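Local coordinates for solute Binding Protein, BlMnBP1 in complex with mannotriose (Bifidobacterium, PDB 6FUV), which binds beta-manno-oligosaccharides such as mannotriose as the extracellular solute-binding protein of an ABC transporter, probably handing them to the membrane permease for uptake, at residues D130-G135 with A302-M307; V284-F289 with P351-H356; T16-K21 with A52-I57; N1-V6 with D316-A321; A377-D382 with G421-S426. One frame throughout, in Å; residues are numbered along the deposited sequence.

Interaction 1. Residues D130-G135 with A302-M307. With BMA (beta-D-mannopyranose), chain B; BMA (beta-D-mannopyranose), chain C.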
# COMPACT_ATOMS: atom_id res chain seq x y z
N ASP A 130 0.20 9.65 -1.37
CA ASP A 130 1.60 9.82 -0.99
C ASP A 130 2.40 8.59 -1.41
O ASP A 130 1.83 7.61 -1.91
CB ASP A 130 1.75 10.06 0.50
CG ASP A 130 1.15 9.01 1.35
OD1 ASP A 130 1.36 7.82 1.07
OD2 ASP A 130 0.50 9.39 2.36
N GLY A 131 3.72 8.70 -1.25
CA GLY A 131 4.61 7.59 -1.52
C GLY A 131 4.66 6.64 -0.34
O GLY A 131 4.70 7.06 0.82
N GLN A 132 4.69 5.35 -0.64
CA GLN A 132 4.65 4.35 0.42
C GLN A 132 5.79 3.34 0.26
O GLN A 132 6.26 3.05 -0.85
CB GLN A 132 3.29 3.62 0.45
CG GLN A 132 2.22 4.39 1.20
CD GLN A 132 2.53 4.59 2.67
OE1 GLN A 132 2.88 3.67 3.35
NE2 GLN A 132 2.41 5.81 3.14
N THR A 133 6.22 2.85 1.42
CA THR A 133 7.01 1.64 1.51
C THR A 133 6.27 0.65 2.40
O THR A 133 5.34 1.01 3.13
CB THR A 133 8.39 1.89 2.12
OG1 THR A 133 8.26 2.44 3.44
CG2 THR A 133 9.21 2.83 1.30
N SER A 134 6.71 -0.60 2.40
CA SER A 134 6.22 -1.61 3.34
C SER A 134 7.35 -2.12 4.22
O SER A 134 8.45 -2.38 3.75
CB SER A 134 5.63 -2.80 2.55
OG SER A 134 4.75 -2.30 1.58
N GLY A 135 7.03 -2.33 5.46
CA GLY A 135 8.02 -2.71 6.46
C GLY A 135 7.41 -3.50 7.60
O GLY A 135 6.49 -4.30 7.38
N ALA A 302 6.41 2.63 -3.80
CA ALA A 302 5.22 2.54 -4.64
C ALA A 302 4.15 3.41 -4.01
O ALA A 302 4.20 3.78 -2.84
CB ALA A 302 4.73 1.10 -4.83
N GLY A 303 3.17 3.77 -4.82
CA GLY A 303 2.14 4.65 -4.31
C GLY A 303 1.27 4.03 -3.23
O GLY A 303 1.05 2.81 -3.16
N ASN A 304 0.78 4.92 -2.40
CA ASN A 304 -0.42 4.62 -1.59
C ASN A 304 -1.59 4.51 -2.61
O ASN A 304 -1.36 4.52 -3.81
CB ASN A 304 -0.62 5.73 -0.58
CG ASN A 304 -1.42 5.27 0.62
OD1 ASN A 304 -2.11 4.28 0.56
ND2 ASN A 304 -1.30 5.97 1.72
N TYR A 305 -2.83 4.44 -2.15
CA TYR A 305 -3.98 4.50 -3.04
C TYR A 305 -3.87 5.79 -3.84
O TYR A 305 -3.47 6.83 -3.29
CB TYR A 305 -5.31 4.47 -2.26
CG TYR A 305 -5.94 3.08 -2.10
CD1 TYR A 305 -6.49 2.42 -3.16
CD2 TYR A 305 -6.04 2.48 -0.86
CE1 TYR A 305 -7.06 1.17 -3.02
CE2 TYR A 305 -6.62 1.26 -0.70
CZ TYR A 305 -7.13 0.59 -1.81
OH TYR A 305 -7.72 -0.63 -1.66
N SER A 306 -4.19 5.70 -5.14
CA SER A 306 -4.19 6.85 -6.02
C SER A 306 -5.58 7.47 -6.15
O SER A 306 -6.61 6.80 -6.10
CB SER A 306 -3.69 6.47 -7.42
OG SER A 306 -2.33 6.27 -7.51
N MET A 307 -5.60 8.76 -6.36
CA MET A 307 -6.86 9.48 -6.57
C MET A 307 -7.20 9.45 -8.05
O MET A 307 -6.39 9.86 -8.87
CB MET A 307 -6.77 10.91 -6.06
CG MET A 307 -6.94 11.02 -4.55
SD MET A 307 -6.37 12.58 -3.94
CE MET A 307 -4.60 12.36 -4.15
C1 BMA B . -2.78 0.57 1.14
C2 BMA B . -1.29 0.81 1.00
C3 BMA B . -0.87 0.96 -0.47
C4 BMA B . -1.51 -0.21 -1.29
C5 BMA B . -2.99 -0.26 -1.04
C6 BMA B . -3.69 -1.35 -1.84
O2 BMA B . -0.62 -0.35 1.55
O3 BMA B . 0.56 1.03 -0.69
O4 BMA B . -1.29 -0.03 -2.64
O5 BMA B . -3.20 -0.51 0.34
O6 BMA B . -3.27 -2.60 -1.35
C1 BMA C . -6.33 0.59 5.05
C2 BMA C . -6.49 -0.45 3.91
C3 BMA C . -5.19 -0.67 3.27
C4 BMA C . -4.46 0.64 2.89
C5 BMA C . -4.43 1.63 4.05
C6 BMA C . -3.98 3.03 3.62
O2 BMA C . -7.34 0.02 2.91
O3 BMA C . -5.39 -1.50 2.15
O4 BMA C . -3.09 0.31 2.51
O5 BMA C . -5.80 1.77 4.57
O6 BMA C . -4.83 3.48 2.52

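Interaction 2. Residues V284-F289 with P351-H356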
# COMPACT_ATOMS: atom_id res chain seq x y z
N VAL A 284 6.04 3.22 19.28
CA VAL A 284 5.63 2.65 18.00
C VAL A 284 6.59 3.13 16.93
O VAL A 284 6.65 4.32 16.61
CB VAL A 284 4.18 3.03 17.67
CG1 VAL A 284 3.80 2.33 16.40
CG2 VAL A 284 3.27 2.73 18.83
N GLN A 285 7.33 2.20 16.35
CA GLN A 285 8.40 2.47 15.41
C GLN A 285 8.17 1.68 14.14
O GLN A 285 7.25 0.88 14.02
CB GLN A 285 9.76 2.10 16.02
CG GLN A 285 10.11 2.88 17.25
CD GLN A 285 10.50 4.29 16.93
OE1 GLN A 285 11.17 4.54 15.96
NE2 GLN A 285 10.05 5.22 17.76
N TYR A 286 9.05 1.89 13.18
CA TYR A 286 8.92 1.30 11.86
C TYR A 286 10.27 0.79 11.42
O TYR A 286 11.21 1.55 11.37
CB TYR A 286 8.39 2.36 10.90
CG TYR A 286 8.12 1.89 9.49
CD1 TYR A 286 7.30 0.82 9.25
CD2 TYR A 286 8.69 2.52 8.41
CE1 TYR A 286 7.05 0.41 7.96
CE2 TYR A 286 8.48 2.12 7.14
CZ TYR A 286 7.64 1.08 6.91
OH TYR A 286 7.45 0.66 5.62
N MET A 287 10.35 -0.49 11.11
CA MET A 287 11.57 -1.11 10.64
C MET A 287 11.45 -1.69 9.24
O MET A 287 10.36 -2.07 8.79
CB MET A 287 12.04 -2.23 11.59
CG MET A 287 11.06 -3.22 11.96
SD MET A 287 11.78 -4.62 12.87
CE MET A 287 12.36 -5.50 11.50
N PRO A 288 12.59 -1.79 8.56
CA PRO A 288 12.60 -2.49 7.26
C PRO A 288 12.17 -3.93 7.44
O PRO A 288 12.39 -4.53 8.49
CB PRO A 288 14.05 -2.38 6.81
CG PRO A 288 14.49 -1.10 7.47
CD PRO A 288 13.87 -1.14 8.82
N PHE A 289 11.48 -4.45 6.45
CA PHE A 289 11.15 -5.85 6.48
C PHE A 289 12.47 -6.61 6.56
O PHE A 289 13.43 -6.28 5.85
CB PHE A 289 10.30 -6.23 5.26
CG PHE A 289 9.87 -7.68 5.27
CD1 PHE A 289 8.72 -8.07 5.89
CD2 PHE A 289 10.60 -8.63 4.68
CE1 PHE A 289 8.34 -9.34 5.92
CE2 PHE A 289 10.21 -9.95 4.76
CZ PHE A 289 9.09 -10.27 5.36
N PRO A 351 9.07 12.08 6.21
CA PRO A 351 8.74 12.22 7.63
C PRO A 351 9.70 11.42 8.49
O PRO A 351 10.46 10.59 8.02
CB PRO A 351 7.31 11.67 7.73
CG PRO A 351 7.26 10.66 6.61
CD PRO A 351 8.10 11.24 5.49
N ASP A 352 9.63 11.67 9.80
CA ASP A 352 10.43 10.91 10.75
C ASP A 352 10.09 9.44 10.74
O ASP A 352 10.77 8.66 11.41
CB ASP A 352 10.24 11.48 12.16
CG ASP A 352 8.86 11.23 12.70
OD1 ASP A 352 7.87 11.45 11.97
OD2 ASP A 352 8.76 10.77 13.87
N THR A 353 9.06 9.04 10.00
CA THR A 353 8.68 7.64 9.91
C THR A 353 9.83 6.78 9.42
O THR A 353 9.81 5.58 9.66
CB THR A 353 7.49 7.48 8.93
OG1 THR A 353 6.54 8.53 9.14
CG2 THR A 353 6.86 6.15 9.08
N TYR A 354 10.81 7.35 8.72
CA TYR A 354 11.87 6.56 8.10
C TYR A 354 13.19 6.66 8.85
O TYR A 354 14.25 6.53 8.27
CB TYR A 354 12.05 6.99 6.64
CG TYR A 354 10.98 6.47 5.75
CD1 TYR A 354 9.78 7.14 5.61
CD2 TYR A 354 11.15 5.26 5.04
CE1 TYR A 354 8.77 6.62 4.82
CE2 TYR A 354 10.16 4.79 4.23
CZ TYR A 354 8.96 5.47 4.13
OH TYR A 354 7.92 4.91 3.34
N GLU A 355 13.17 6.86 10.14
CA GLU A 355 14.44 7.11 10.83
C GLU A 355 15.26 5.84 11.05
O GLU A 355 16.44 5.93 11.39
CB GLU A 355 14.20 7.80 12.17
CG GLU A 355 13.97 6.89 13.34
CD GLU A 355 13.70 7.70 14.63
OE1 GLU A 355 13.99 8.93 14.63
OE2 GLU A 355 13.19 7.10 15.63
N HIS A 356 14.71 4.65 10.81
CA HIS A 356 15.50 3.43 10.80
C HIS A 356 15.85 2.97 9.39
O HIS A 356 16.26 1.84 9.20
CB HIS A 356 14.74 2.33 11.53
CG HIS A 356 14.43 2.66 12.93
ND1 HIS A 356 15.40 2.87 13.87
CD2 HIS A 356 13.25 2.81 13.56
CE1 HIS A 356 14.83 3.14 15.03
NE2 HIS A 356 13.53 3.09 14.88
O HOH W 1 11.82 4.02 10.49

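Interaction 3. Residues T16-K21 with A52-I57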
# COMPACT_ATOMS: atom_id res chain seq x y z
N THR A 16 -6.92 29.06 -11.48
CA THR A 16 -7.74 28.19 -12.30
C THR A 16 -8.99 27.74 -11.56
O THR A 16 -8.96 27.41 -10.38
CB THR A 16 -6.93 26.95 -12.76
OG1 THR A 16 -5.70 27.36 -13.39
CG2 THR A 16 -7.76 26.14 -13.68
N GLY A 17 -10.11 27.77 -12.24
CA GLY A 17 -11.36 27.31 -11.68
C GLY A 17 -11.92 28.16 -10.57
O GLY A 17 -12.84 27.71 -9.86
N LYS A 18 -11.42 29.39 -10.40
CA LYS A 18 -11.94 30.23 -9.34
C LYS A 18 -13.36 30.69 -9.60
O LYS A 18 -14.01 31.23 -8.71
CB LYS A 18 -11.01 31.42 -9.15
CG LYS A 18 -9.95 31.21 -8.12
CD LYS A 18 -10.53 31.33 -6.69
CE LYS A 18 -9.76 32.38 -5.87
NZ LYS A 18 -10.36 32.59 -4.52
N ASP A 19 -13.87 30.46 -10.81
CA ASP A 19 -15.23 30.80 -11.18
C ASP A 19 -16.20 29.64 -11.01
O ASP A 19 -17.40 29.83 -11.21
CB ASP A 19 -15.27 31.25 -12.63
CG ASP A 19 -14.70 30.19 -13.59
OD1 ASP A 19 -13.50 29.78 -13.38
OD2 ASP A 19 -15.45 29.76 -14.51
N LEU A 20 -15.72 28.48 -10.61
CA LEU A 20 -16.54 27.29 -10.47
C LEU A 20 -17.31 27.32 -9.17
O LEU A 20 -16.78 27.67 -8.12
CB LEU A 20 -15.65 26.05 -10.54
CG LEU A 20 -15.06 25.65 -11.89
CD1 LEU A 20 -13.89 24.68 -11.71
CD2 LEU A 20 -16.09 24.99 -12.76
N LYS A 21 -18.57 26.95 -9.25
CA LYS A 21 -19.41 26.65 -8.09
C LYS A 21 -19.90 25.21 -8.27
O LYS A 21 -20.77 24.94 -9.11
CB LYS A 21 -20.59 27.62 -7.99
CG LYS A 21 -20.21 29.08 -7.78
CD LYS A 21 -21.46 29.95 -7.63
CE LYS A 21 -21.17 31.28 -6.97
NZ LYS A 21 -22.38 32.17 -6.97
N ALA A 52 -10.22 27.72 2.03
CA ALA A 52 -9.66 29.06 2.14
C ALA A 52 -9.18 29.55 0.77
O ALA A 52 -9.20 30.75 0.51
CB ALA A 52 -8.49 29.11 3.14
N MET A 53 -8.76 28.63 -0.11
CA MET A 53 -8.35 28.98 -1.46
C MET A 53 -9.50 28.84 -2.44
O MET A 53 -9.66 29.68 -3.34
CB MET A 53 -7.17 28.10 -1.88
CG MET A 53 -6.19 28.77 -2.84
SD MET A 53 -4.78 27.75 -3.37
CE MET A 53 -4.17 27.23 -1.75
N TYR A 54 -10.33 27.80 -2.29
CA TYR A 54 -11.43 27.53 -3.21
C TYR A 54 -12.71 27.42 -2.38
O TYR A 54 -13.23 26.32 -2.13
CB TYR A 54 -11.19 26.26 -4.03
CG TYR A 54 -10.19 26.44 -5.16
CD1 TYR A 54 -10.57 26.97 -6.36
CD2 TYR A 54 -8.86 26.10 -4.99
CE1 TYR A 54 -9.67 27.14 -7.40
CE2 TYR A 54 -7.92 26.29 -6.03
CZ TYR A 54 -8.33 26.81 -7.21
OH TYR A 54 -7.42 26.97 -8.22
N PRO A 55 -13.26 28.55 -1.96
CA PRO A 55 -14.46 28.49 -1.10
C PRO A 55 -15.71 27.99 -1.79
O PRO A 55 -16.59 27.51 -1.10
CB PRO A 55 -14.63 29.95 -0.65
CG PRO A 55 -13.96 30.72 -1.76
CD PRO A 55 -12.77 29.92 -2.12
N ASN A 56 -15.82 28.08 -3.10
CA ASN A 56 -17.03 27.68 -3.81
C ASN A 56 -16.95 26.28 -4.39
O ASN A 56 -17.85 25.88 -5.13
CB ASN A 56 -17.33 28.66 -4.94
CG ASN A 56 -17.59 30.04 -4.44
OD1 ASN A 56 -18.00 30.24 -3.32
ND2 ASN A 56 -17.35 31.04 -5.31
N ILE A 57 -15.90 25.54 -4.06
CA ILE A 57 -15.81 24.12 -4.37
C ILE A 57 -16.06 23.40 -3.07
O ILE A 57 -15.20 23.32 -2.21
CB ILE A 57 -14.46 23.73 -4.99
CG1 ILE A 57 -14.35 24.27 -6.39
CG2 ILE A 57 -14.37 22.28 -4.98
CD1 ILE A 57 -12.97 24.32 -6.99
O HOH W 2 -16.67 30.55 -7.77

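Interaction 4. Residues N1-V6 with D316-A321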
# COMPACT_ATOMS: atom_id res chain seq x y z
N ASN A 1 -10.52 11.34 -20.89
CA ASN A 1 -11.99 11.55 -20.89
C ASN A 1 -12.32 12.93 -20.29
O ASN A 1 -13.29 13.09 -19.53
CB ASN A 1 -12.71 10.47 -20.08
CG ASN A 1 -12.44 9.07 -20.59
OD1 ASN A 1 -13.08 8.59 -21.53
ND2 ASN A 1 -11.47 8.40 -19.96
N ASN A 2 -11.50 13.91 -20.65
CA ASN A 2 -11.49 15.21 -19.99
C ASN A 2 -12.50 16.08 -20.70
O ASN A 2 -12.25 16.54 -21.82
CB ASN A 2 -10.10 15.84 -20.03
CG ASN A 2 -9.95 16.97 -19.08
OD1 ASN A 2 -10.85 17.78 -18.94
ND2 ASN A 2 -8.81 17.03 -18.40
N LYS A 3 -13.61 16.37 -20.02
CA LYS A 3 -14.68 17.15 -20.60
C LYS A 3 -14.32 18.62 -20.61
O LYS A 3 -14.69 19.33 -21.54
CB LYS A 3 -15.99 16.90 -19.83
CG LYS A 3 -16.53 15.50 -20.02
CD LYS A 3 -17.77 15.18 -19.21
CE LYS A 3 -18.05 13.68 -19.17
NZ LYS A 3 -19.04 13.24 -18.14
N ALA A 4 -13.64 19.11 -19.56
CA ALA A 4 -13.27 20.53 -19.53
C ALA A 4 -11.96 20.83 -20.25
O ALA A 4 -11.62 22.00 -20.42
CB ALA A 4 -13.15 21.05 -18.10
N GLY A 5 -11.24 19.81 -20.69
CA GLY A 5 -9.98 20.02 -21.36
C GLY A 5 -8.94 20.74 -20.52
O GLY A 5 -7.92 21.22 -21.02
N VAL A 6 -9.20 20.81 -19.22
CA VAL A 6 -8.23 21.35 -18.27
C VAL A 6 -7.40 20.19 -17.73
O VAL A 6 -7.96 19.25 -17.16
CB VAL A 6 -8.93 22.10 -17.13
CG1 VAL A 6 -7.92 22.43 -16.03
CG2 VAL A 6 -9.58 23.35 -17.67
N ASP A 316 -17.87 20.57 -14.91
CA ASP A 316 -17.50 21.35 -13.74
C ASP A 316 -16.93 20.49 -12.62
O ASP A 316 -15.99 20.88 -11.94
CB ASP A 316 -18.70 22.12 -13.17
CG ASP A 316 -19.04 23.36 -13.95
OD1 ASP A 316 -18.37 23.66 -14.94
OD2 ASP A 316 -20.03 23.99 -13.57
N ARG A 317 -17.53 19.34 -12.37
CA ARG A 317 -17.06 18.51 -11.26
C ARG A 317 -15.73 17.87 -11.58
O ARG A 317 -14.89 17.72 -10.68
CB ARG A 317 -18.08 17.43 -10.92
CG ARG A 317 -19.40 18.00 -10.32
CD ARG A 317 -20.28 16.90 -9.72
NE ARG A 317 -21.33 17.53 -8.93
CZ ARG A 317 -22.55 17.80 -9.38
NH1 ARG A 317 -22.89 17.43 -10.59
NH2 ARG A 317 -23.43 18.42 -8.60
N GLN A 318 -15.51 17.47 -12.85
CA GLN A 318 -14.22 16.92 -13.23
C GLN A 318 -13.12 17.93 -12.93
O GLN A 318 -12.12 17.59 -12.32
CB GLN A 318 -14.20 16.53 -14.72
CG GLN A 318 -15.05 15.33 -15.10
CD GLN A 318 -14.82 14.88 -16.49
OE1 GLN A 318 -14.13 15.54 -17.27
NE2 GLN A 318 -15.33 13.72 -16.80
N GLU A 319 -13.29 19.18 -13.36
CA GLU A 319 -12.27 20.19 -13.14
C GLU A 319 -12.12 20.52 -11.66
O GLU A 319 -11.01 20.65 -11.17
CB GLU A 319 -12.63 21.44 -13.95
CG GLU A 319 -11.85 22.66 -13.58
CD GLU A 319 -12.02 23.84 -14.52
OE1 GLU A 319 -12.97 23.84 -15.33
OE2 GLU A 319 -11.17 24.77 -14.45
N ALA A 320 -13.22 20.69 -10.93
CA ALA A 320 -13.12 20.90 -9.50
C ALA A 320 -12.36 19.75 -8.83
O ALA A 320 -11.53 19.97 -7.94
CB ALA A 320 -14.52 21.04 -8.90
N ALA A 321 -12.61 18.52 -9.26
CA ALA A 321 -11.95 17.38 -8.66
C ALA A 321 -10.45 17.37 -8.98
O ALA A 321 -9.64 17.02 -8.13
CB ALA A 321 -12.61 16.09 -9.15

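Interaction 5. Residues A377-D382 with G421-S426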
# COMPACT_ATOMS: atom_id res chain seq x y z
N ALA A 377 -0.21 -8.22 -15.77
CA ALA A 377 -1.60 -8.18 -15.32
C ALA A 377 -2.38 -9.37 -15.88
O ALA A 377 -3.19 -9.98 -15.19
CB ALA A 377 -2.23 -6.84 -15.73
N ASP A 378 -2.10 -9.74 -17.12
CA ASP A 378 -2.80 -10.88 -17.72
C ASP A 378 -2.42 -12.19 -17.03
O ASP A 378 -3.29 -13.03 -16.76
CB ASP A 378 -2.47 -10.97 -19.21
CG ASP A 378 -3.17 -9.89 -20.04
OD1 ASP A 378 -4.05 -9.18 -19.50
OD2 ASP A 378 -2.90 -9.75 -21.24
N ILE A 379 -1.13 -12.37 -16.74
CA ILE A 379 -0.67 -13.57 -16.04
C ILE A 379 -1.32 -13.64 -14.67
O ILE A 379 -1.76 -14.71 -14.22
CB ILE A 379 0.86 -13.58 -15.90
CG1 ILE A 379 1.53 -13.75 -17.25
CG2 ILE A 379 1.33 -14.66 -14.95
CD1 ILE A 379 2.89 -13.11 -17.24
N ASN A 380 -1.28 -12.52 -13.96
CA ASN A 380 -1.90 -12.43 -12.65
C ASN A 380 -3.34 -12.87 -12.74
O ASN A 380 -3.80 -13.65 -11.91
CB ASN A 380 -1.76 -11.01 -12.11
CG ASN A 380 -1.58 -10.97 -10.65
OD1 ASN A 380 -1.33 -11.99 -10.01
ND2 ASN A 380 -1.73 -9.78 -10.07
N SER A 381 -4.07 -12.40 -13.76
CA SER A 381 -5.49 -12.74 -13.89
C SER A 381 -5.68 -14.22 -14.17
O SER A 381 -6.49 -14.89 -13.53
CB SER A 381 -6.12 -11.93 -15.02
OG SER A 381 -7.53 -12.01 -14.99
N ASP A 382 -4.95 -14.76 -15.12
CA ASP A 382 -5.11 -16.18 -15.45
C ASP A 382 -4.82 -17.04 -14.23
O ASP A 382 -5.50 -18.04 -13.97
CB ASP A 382 -4.16 -16.57 -16.60
CG ASP A 382 -4.51 -15.93 -17.93
OD1 ASP A 382 -5.61 -15.44 -18.07
OD2 ASP A 382 -3.66 -15.93 -18.82
N GLY A 421 3.12 -20.44 -13.50
CA GLY A 421 3.80 -20.88 -14.71
C GLY A 421 2.86 -21.29 -15.82
O GLY A 421 3.14 -21.09 -17.00
N LYS A 422 1.73 -21.88 -15.46
CA LYS A 422 0.71 -22.18 -16.45
C LYS A 422 0.20 -20.90 -17.10
O LYS A 422 0.10 -20.80 -18.32
CB LYS A 422 -0.43 -22.96 -15.79
CG LYS A 422 -1.29 -23.70 -16.77
CD LYS A 422 -2.77 -23.58 -16.43
CE LYS A 422 -3.12 -24.26 -15.10
NZ LYS A 422 -4.46 -24.94 -15.20
N ALA A 423 -0.08 -19.88 -16.28
CA ALA A 423 -0.49 -18.58 -16.80
C ALA A 423 0.60 -17.98 -17.70
O ALA A 423 0.32 -17.51 -18.80
CB ALA A 423 -0.82 -17.64 -15.64
N VAL A 424 1.85 -18.00 -17.24
CA VAL A 424 2.96 -17.51 -18.05
C VAL A 424 2.97 -18.16 -19.44
O VAL A 424 3.15 -17.49 -20.45
CB VAL A 424 4.29 -17.77 -17.32
CG1 VAL A 424 5.47 -17.44 -18.29
CG2 VAL A 424 4.36 -16.93 -16.07
N GLU A 425 2.78 -19.46 -19.51
CA GLU A 425 2.75 -20.10 -20.81
C GLU A 425 1.55 -19.67 -21.64
O GLU A 425 1.67 -19.51 -22.85
CB GLU A 425 2.79 -21.62 -20.63
CG GLU A 425 4.18 -22.18 -20.57
CD GLU A 425 4.23 -23.63 -20.12
OE1 GLU A 425 3.18 -24.14 -19.62
OE2 GLU A 425 5.33 -24.25 -20.24
N SER A 426 0.39 -19.46 -20.99
CA SER A 426 -0.82 -19.07 -21.72
C SER A 426 -0.68 -17.71 -22.39
O SER A 426 -1.31 -17.44 -23.41
CB SER A 426 -2.04 -19.02 -20.80
OG SER A 426 -2.38 -20.25 -20.26

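Interaction 1. Residues D130-G135 with A302-M307
Asn304 holds CG anti to its backbone N (chi1 -156°), beside the carbonyl carbon; the CG of Asp130 stands between its backbone N and carbonyl carbon (chi1 56°). Asn304 ND2 donates to Asp130 OD1 at 3.3 Å, reaching it from above the carboxylate plane. Gln132, bent at chi2, sends NE2 to the same OD1 at 3.1 Å from the opposite face, so one carboxylate oxygen is gripped by two amides. Gln132 OE1 accepts from Trp269 N, so both ends of this amide are held. The Gln132 chain lies alongside Asn304, CG to CB 3.6 Å. The other end of the Asn304 amide faces sugar and backbone: OD1 accepts from Tyr305 N at 2.8 Å and, weakly, from O6 of the chain C mannose. Gly303 O receives O3 of the chain B mannose at 3.1 Å, and that ring places C5 over one face of Tyr305, toward its rim. An alanine at Asn304 would probably leave Asp130 OD1 with one amide donor fewer and Tyr305 N without its side-chain acceptor. The backbones pair antiparallel (Gln132 N to Ala302 O 2.7 Å), joining strands 123-132 and 298-309 in the glycan pocket, with helix 334-337 against Asp130 and strand 84-86 against Tyr305.

Interaction 2. Residues V284-F289 with P351-H356
Tyr286 and Tyr354 form the tight, buried half of this contact as a T-shaped pair: the edge of Tyr286 is directed at the face of Tyr354, with centroids 5.9 Å apart and planes at 86°. Tyr286 CD2 lies 3.5 Å from Thr353 O, which sits at the ring edge. Both tyrosine hydroxyls reach Thr133, so the phenol ends are tied to the segment that carries on from the sugar site. A water stitches the two backbones together, donating to Tyr286 O and Thr353 O, each at 2.7 Å, and accepting from His356 N at 3.0 Å.

The more open side is polar. There His356 NE2 donates to Gln285 OE1 at 3.0 Å, a bent bond (137° at the hydrogen) with the donor tilted from the carbonyl plane and the imidazole steeply turned against the amide. Glu355 OE2 comes within 3.3 Å of the same Gln285 OE1, two acceptors with no hydrogen bond between them. Glu355 lays CG over the centre of one imidazole face, while Gln285 NE2 turns to Asp282 O. His356 CD2 approaches Tyr286 O at 3.2 Å near the ring plane. An alanine at His356 would probably leave Gln285 OE1 without this donor and open a gap beside Tyr286 O.

Strand 284-288 is an outermost strand of the four-stranded mixed sheet, bonded to strand 135-139 along one edge. Packing of the 351-356 loop, with its short 3-10 turn, against this strand belongs to the sheet-centred alpha/beta architecture of periplasmic-binding-protein lobes.

Interaction 3. Residues T16-K21 with A52-I57
Two type I beta turns, Gly17 to Leu20 and Tyr54 to Ile57, face each other, with the backbones nearest at Lys21 and Asn56 (CA to CA 5.0 Å). Gly17 takes a positive phi (68°), and a CB there would run into Leu20 CD1. Tyr54 reaches across with its phenol: OH donates to Thr16 O at 2.7 Å in the carbonyl plane, and that oxygen lies at the ring edge, in plane, close to CE1. The same hydroxyl is also bonded to Gly14 N, so two backbone groups hold the ring end. Lys18, bent at chi2 and chi3, passes obliquely by the ring with CG 4.1 Å from Tyr54 CE1, and its NZ donates to Met53 O at 3.2 Å, near the end of helix 43-53. Asn56 points CB at Leu20 O, 3.4 Å away, and runs alongside the Lys21 chain. Its ND2 donates a hydrogen bond to a water at 2.6 Å, which in turn donates to Lys18 O and Leu20 O. Lys21 CA makes a CA-H...O contact with Asn56 O at 3.4 Å. Direct hydrogen bonds run from side chains to backbone carbonyls, consistent with a join that depends on where the turns place their carbonyls, and less on paired charges.

Interaction 4. Residues N1-V6 with D316-A321
Gln318 and Lys3 make the first shell. The side-chain oxygen of Gln318 accepts from Lys3 N in a nearly straight bond (OE1 to N 2.9 Å, 171° at the hydrogen), the donor tilted only 16° from the carbonyl plane. The same amide offers NE2 to Asn1 O, a weak bond at 3.5 Å, so one glutamine spans two backbone groups of the N-terminal chain. Across it runs the extended Lys3 chain at about a right angle, with CE 3.6 Å from Gln318 NE2. The next residue of the helix, Glu319, lies beside small apolar groups: its OE1 is 3.9 Å from Ala4 CB and its OE2 3.9 Å from Val6 CG2. With CG anti to its backbone N (chi1 167°) and the chain extended beyond, Glu319 brings its carboxylate to these methyl groups.

The second shell shapes the N-terminal chain itself. Asn2 ND2 donates to Val6 O at 2.7 Å from above the carbonyl plane, drawing residues 2 to 6 into a compact bend. Lys3 NZ is bonded to Lys311 O and Ser313 O, and Asn1 ND2 to Phe99 O and Ser96 O. The N-terminal chain lies against one side of helix 315-330 in a surface contact; from that helix Arg317 and Ala320 touch strand 22-28.

Interaction 5. Residues A377-D382 with G421-S426
Ile379 and Ala423 meet where two helices pack: the segment axes of helix 375-383 and the C-terminal helix 409-426 approach to 8.3 Å, with their directions 130° apart. This is plain helix-to-helix packing in the C-terminal, largely helical part of the chain.

The apolar contacts come first. Ile379 has CG2 anti to its backbone N, and this methyl touches two neighbours on the other helix, Ala423 CB at 3.7 Å and Val424 CG2 at 3.9 Å. Ala423 has a methyl small enough for the backbones to come near, with Ile379 CA and Ala423 CA 5.1 Å apart. Its CB also lies against Asp382 CB at 3.6 Å, one turn further along. Ile379 also touches Trp420 of the same C-terminal helix and Pro207 of a loop.

Polar groups at the exposed end do not bond across: Asp382 OD2 meets only the CB of Ser426, at 4.0 Å, while Glu427 brings a like charge close to it, an arrangement that would probably raise the pKa of one of these acids. The Ser426 hydroxyl turns back on its own helix instead, donating to Lys422 O, which also receives Ser426 N. Between the helices, the closest approach is Ala423 CB to Ile379 O, 3.4 Å.

Interaction 1 lies near the centre of the chain and is buried, pairing strands around bound sugar. Interaction 2, partly buried, touches it through Thr133. Interactions 3 and 4 sit together on one side of the chain's centre and meet at Leu20, Asp316 and Glu319; interaction 3 is partly buried and combines turns with water, whereas interaction 4 is a surface contact that joins the N-terminal chain to a helix by hydrogen bonds of a glutamine side-chain amide. Interaction 5, also partly buried, touches none of the others; its nearest atoms are about 14 Å from interaction 1, and it relies chiefly on apolar side chains.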